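Local coordinates for methionine import ATP-binding protein metN 2 (Enterococcus faecalis, PDB 2QSW) that serves as the ATP-binding subunit of a membrane importer, here represented by its C-terminal NIL domain, a small ACT-like alpha/beta fold, at residues T61-G64 with A65-S68; Q78-L81 with A82-G86. One frame throughout, in Å; residues are numbered along the deposited sequence.

Contact 1: residues T61-G64 with A65-S68; sequences TKQG and AVGS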
ATOM      1  N   THR A  61      16.681  19.759  -5.639  1.00 28.73           N
ATOM      2  CA  THR A  61      16.116  20.767  -6.551  1.00 29.10           C
ATOM      3  C   THR A  61      15.789  21.955  -5.685  1.00 31.23           C
ATOM      4  O   THR A  61      15.965  21.898  -4.477  1.00 30.37           O
ATOM      5  CB  THR A  61      14.834  20.295  -7.260  1.00 29.43           C
ATOM      6  OG1 THR A  61      13.796  20.209  -6.286  1.00 29.99           O
ATOM      7  CG2 THR A  61      15.037  18.953  -7.968  1.00 28.74           C
ATOM      8  N   LYS A  62      15.301  23.040  -6.284  1.00 33.92           N
ATOM      9  CA  LYS A  62      14.876  24.189  -5.483  1.00 35.72           C
ATOM     10  C   LYS A  62      13.696  23.828  -4.565  1.00 35.67           C
ATOM     11  O   LYS A  62      13.539  24.413  -3.490  1.00 36.77           O
ATOM     12  CB  LYS A  62      14.597  25.399  -6.374  1.00 37.20           C
ATOM     13  CG  LYS A  62      15.905  25.920  -6.995  1.00 38.97           C
ATOM     14  CD  LYS A  62      15.731  27.105  -7.927  1.00 38.94           C
ATOM     15  CE  LYS A  62      17.093  27.523  -8.514  1.00 40.66           C
ATOM     16  NZ  LYS A  62      16.988  28.646  -9.507  1.00 42.72           N
ATOM     17  N   GLN A  63      12.936  22.798  -4.950  1.00 34.53           N
ATOM     18  CA  GLN A  63      11.804  22.298  -4.166  0.60 33.77           C
ATOM     19  C   GLN A  63      12.241  21.426  -3.001  1.00 33.10           C
ATOM     20  O   GLN A  63      11.427  21.118  -2.130  1.00 34.23           O
ATOM     21  CB  GLN A  63      10.868  21.466  -5.045  0.60 34.57           C
ATOM     22  CG  GLN A  63      10.535  22.102  -6.400  0.60 35.60           C
ATOM     23  CD  GLN A  63      11.271  21.462  -7.573  0.60 35.96           C
ATOM     24  OE1 GLN A  63      11.709  22.143  -8.508  0.60 36.23           O
ATOM     25  NE2 GLN A  63      11.403  20.151  -7.530  0.60 36.02           N
ATOM     26  N   GLY A  64      13.517  21.006  -2.993  1.00 30.19           N
ATOM     27  CA  GLY A  64      14.056  20.091  -1.963  1.00 27.63           C
ATOM     28  C   GLY A  64      14.460  18.743  -2.595  1.00 23.57           C
ATOM     29  O   GLY A  64      14.718  18.688  -3.798  1.00 24.28           O
ATOM     30  N   ALA A  65      14.537  17.669  -1.809  1.00 20.93           N
ATOM     31  CA  ALA A  65      14.920  16.362  -2.355  1.00 19.13           C
ATOM     32  C   ALA A  65      13.740  15.803  -3.123  1.00 16.92           C
ATOM     33  O   ALA A  65      12.621  15.782  -2.607  1.00 16.51           O
ATOM     34  CB  ALA A  65      15.342  15.351  -1.270  1.00 20.11           C
ATOM     35  N   VAL A  66      13.978  15.437  -4.369  1.00 15.41           N
ATOM     36  CA  VAL A  66      12.932  14.896  -5.248  1.00 16.70           C
ATOM     37  C   VAL A  66      13.373  13.593  -5.907  1.00 14.97           C
ATOM     38  O   VAL A  66      14.520  13.446  -6.337  1.00 16.57           O
ATOM     39  CB  VAL A  66      12.584  15.938  -6.350  1.00 16.15           C
ATOM     40  CG1 VAL A  66      11.674  15.336  -7.378  1.00 21.35           C
ATOM     41  CG2 VAL A  66      11.991  17.200  -5.767  1.00 16.85           C
ATOM     42  N   GLY A  67      12.466  12.631  -6.011  1.00 13.72           N
ATOM     43  CA  GLY A  67      12.729  11.386  -6.650  1.00 13.64           C
ATOM     44  C   GLY A  67      12.061  10.189  -5.986  1.00 14.55           C
ATOM     45  O   GLY A  67      11.019  10.354  -5.362  1.00 14.92           O
ATOM     46  N   SER A  68      12.689   9.022  -6.120  1.00 14.17           N
ATOM     47  CA  SER A  68      12.116   7.790  -5.607  1.00 15.62           C
ATOM     48  C   SER A  68      13.192   6.929  -4.951  1.00 15.51           C
ATOM     49  O   SER A  68      14.381   7.002  -5.296  1.00 15.64           O
ATOM     50  CB  SER A  68      11.469   7.010  -6.717  1.00 17.86           C
ATOM     51  OG  SER A  68      12.397   6.695  -7.712  1.00 20.94           O
TER
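Thr61 to Gly64 form a type I beta turn, and the chain then turns a corner at Ala65, which brings the Val66 side chain back towards Thr61. The turn is closed by two backbone hydrogen bonds, Thr61 N to Gly64 O at 2.9 Å and Gly64 N to Thr61 O at 3.0 Å. Gly64 has phi 115° and psi -158°. At these angles a beta carbon would press on the carbonyl oxygen of Gln63, so glycine suits the position. Thr61 OG1 sits between its own backbone N and carbonyl carbon (chi1 69°), which turns it inward over the turn. There it donates to Gly64 O at 3.1 Å. It reaches that oxygen from the face opposite to Thr61 N, so two donors grip one acceptor. Gln63 N adds a weak bond to Thr61 OG1. Val66 CG2 approaches OG1 of Thr61 at 3.5 Å, and the two side chains cross at about a right angle. In one of its two modelled conformers Gln63 also brings NE2 near this methyl, but that contact is tentative. Next door, Val66 pairs through its backbone with Gln59 of strand 50-61. One methyl thus meets the Thr61 hydroxyl at the surface. The hydroxyl adds a side-chain hydrogen bond to the two backbone bonds that close the turn, while the Val66 side chain adds apolar contact.

Contact 2: residues Q78-L81 with A82-G86; sequences QNIL and AAIEG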
ATOM      1  N   GLN A  78       2.972  -5.719  11.924  1.00 16.29           N
ATOM      2  CA  GLN A  78       2.220  -4.549  12.338  0.50 16.23           C
ATOM      3  C   GLN A  78       3.104  -3.299  12.314  1.00 16.00           C
ATOM      4  O   GLN A  78       2.641  -2.169  12.001  1.00 15.46           O
ATOM      5  CB  GLN A  78       1.667  -4.779  13.748  0.50 17.40           C
ATOM      6  CG  GLN A  78       2.690  -5.042  14.864  0.50 19.89           C
ATOM      7  CD  GLN A  78       3.148  -6.507  15.057  0.50 22.62           C
ATOM      8  OE1 GLN A  78       2.867  -7.438  14.258  0.50 19.27           O
ATOM      9  NE2 GLN A  78       3.872  -6.708  16.151  0.50 26.09           N
ATOM     10  N   ASN A  79       4.375  -3.493  12.699  1.00 14.85           N
ATOM     11  CA  ASN A  79       5.309  -2.351  12.662  0.70 14.19           C
ATOM     12  C   ASN A  79       5.654  -1.902  11.263  1.00 14.14           C
ATOM     13  O   ASN A  79       5.788  -0.686  11.000  1.00 13.85           O
ATOM     14  CB  ASN A  79       6.565  -2.660  13.438  0.70 14.38           C
ATOM     15  CG  ASN A  79       6.328  -2.764  14.937  0.70 16.39           C
ATOM     16  OD1 ASN A  79       5.315  -2.294  15.473  0.70 18.84           O
ATOM     17  ND2 ASN A  79       7.268  -3.405  15.628  0.70 17.38           N
ATOM     18  N   ILE A  80       5.829  -2.843  10.357  1.00 12.97           N
ATOM     19  CA  ILE A  80       6.045  -2.486   8.959  1.00 13.18           C
ATOM     20  C   ILE A  80       4.833  -1.706   8.425  1.00 12.70           C
ATOM     21  O   ILE A  80       4.983  -0.678   7.800  1.00 12.34           O
ATOM     22  CB  ILE A  80       6.321  -3.743   8.072  1.00 12.68           C
ATOM     23  CG1 ILE A  80       7.635  -4.424   8.511  1.00 13.47           C
ATOM     24  CG2 ILE A  80       6.297  -3.384   6.556  1.00 13.94           C
ATOM     25  CD1 ILE A  80       7.909  -5.745   7.816  1.00 15.27           C
ATOM     26  N   LEU A  81       3.634  -2.223   8.635  1.00 13.16           N
ATOM     27  CA  LEU A  81       2.426  -1.537   8.192  1.00 13.34           C
ATOM     28  C   LEU A  81       2.339  -0.106   8.745  1.00 12.17           C
ATOM     29  O   LEU A  81       2.023   0.830   8.004  1.00 13.39           O
ATOM     30  CB  LEU A  81       1.171  -2.370   8.479  1.00 14.69           C
ATOM     31  CG  LEU A  81       1.104  -3.762   7.817  1.00 15.18           C
ATOM     32  CD1 LEU A  81      -0.177  -4.432   8.242  1.00 16.82           C
ATOM     33  CD2 LEU A  81       1.212  -3.710   6.265  1.00 19.90           C
ATOM     34  N   ALA A  82       2.619   0.039  10.028  1.00 12.98           N
ATOM     35  CA  ALA A  82       2.556   1.335  10.705  1.00 12.70           C
ATOM     36  C   ALA A  82       3.621   2.279  10.107  1.00 13.07           C
ATOM     37  O   ALA A  82       3.370   3.481   9.952  1.00 13.57           O
ATOM     38  CB  ALA A  82       2.755   1.168  12.189  1.00 14.09           C
ATOM     39  N   ALA A  83       4.813   1.744   9.798  1.00 12.98           N
ATOM     40  CA  ALA A  83       5.905   2.562   9.230  1.00 12.72           C
ATOM     41  C   ALA A  83       5.509   3.082   7.850  1.00 12.79           C
ATOM     42  O   ALA A  83       5.770   4.239   7.482  1.00 12.91           O
ATOM     43  CB  ALA A  83       7.203   1.760   9.136  1.00 12.90           C
ATOM     44  N   ILE A  84       4.837   2.229   7.079  1.00 11.93           N
ATOM     45  CA  ILE A  84       4.392   2.615   5.760  1.00 12.77           C
ATOM     46  C   ILE A  84       3.359   3.754   5.850  1.00 12.92           C
ATOM     47  O   ILE A  84       3.466   4.756   5.139  1.00 13.08           O
ATOM     48  CB  ILE A  84       3.793   1.388   5.002  1.00 12.74           C
ATOM     49  CG1 ILE A  84       4.902   0.376   4.651  1.00 13.03           C
ATOM     50  CG2 ILE A  84       2.997   1.861   3.779  1.00 13.87           C
ATOM     51  CD1 ILE A  84       4.357  -0.992   4.171  1.00 13.86           C
ATOM     52  N   GLU A  85       2.337   3.598   6.698  1.00 13.32           N
ATOM     53  CA  GLU A  85       1.359   4.707   6.877  1.00 13.61           C
ATOM     54  C   GLU A  85       2.065   5.922   7.481  1.00 13.14           C
ATOM     55  O   GLU A  85       1.728   7.077   7.131  1.00 13.32           O
ATOM     56  CB  GLU A  85       0.174   4.266   7.736  1.00 14.56           C
ATOM     57  CG  GLU A  85      -0.978   5.240   7.791  1.00 16.33           C
ATOM     58  CD  GLU A  85      -1.555   5.622   6.452  1.00 20.51           C
ATOM     59  OE1 GLU A  85      -1.447   4.840   5.482  1.00 19.04           O
ATOM     60  OE2 GLU A  85      -2.145   6.737   6.409  1.00 23.92           O
ATOM     61  N   GLY A  86       3.045   5.695   8.367  1.00 13.28           N
ATOM     62  CA  GLY A  86       3.833   6.792   8.941  1.00 12.88           C
ATOM     63  C   GLY A  86       4.494   7.652   7.870  1.00 12.14           C
ATOM     64  O   GLY A  86       4.382   8.895   7.873  1.00 13.63           O
TER
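Ala82 N, Ala83 N, Ile84 N and Glu85 N donate in turn to the carbonyl oxygens of Gln78, Asn79, Ile80 and Leu81, four successive i to i+4 bonds of one helix. Ala83 N to Asn79 O measures 2.9 Å. Glu85 N to Leu81 O is longer at 3.1 Å but nearly straight at the hydrogen (172°). The Ile84 N bond to Ile80 O, 3.0 Å long, lies almost in line with the carbonyl. Glu85 carries the charge of this stretch. Its carboxylate makes salt bridges to Arg88 and to Lys24 of the second subunit. Its CG lies opposite the backbone N (chi1 -170°), and the side chain leads away from Leu81. On the inner face, Ile80 CG2 touches Ile84 CD1 at 3.9 Å, one helical turn apart. Ile84 CG1 also rests on Ile80 O at 3.3 Å. Both isoleucines reach Leu73 of strand 64-74, and Ile84 further meets Val26, Thr94 and Val96. The small methyl groups of Ala82 and Ala83 lie against Tyr47 of helix 39-47, while Leu81 packs on Glu85 of the second subunit. Helix 77-89 therefore has a sheet-facing row, a side next to another helix and a side at the subunit interface. Such a helix packed on an antiparallel sheet is characteristic of the ACT-like alpha/beta sandwich to which the NIL domain belongs.

How the contacts relate
From the N terminus, the chain passes through helix 13-19, strand 24-31, helix 39-47 and strand 50-61 before reaching contact 1. This contact closes the short connection between strands 50-61 and 64-74. Strand 64-74 then leads to helix 77-89, where contact 2 joins successive turns without closing any loop between separate elements. The two are in series and neither nest nor cross. They lie on opposite sides of the chain's centre, with centres 24 Å apart and nearest atoms about 14 Å apart, so they do not touch. Strand 64-74 links them, running from the hairpin towards the start of helix 77-89.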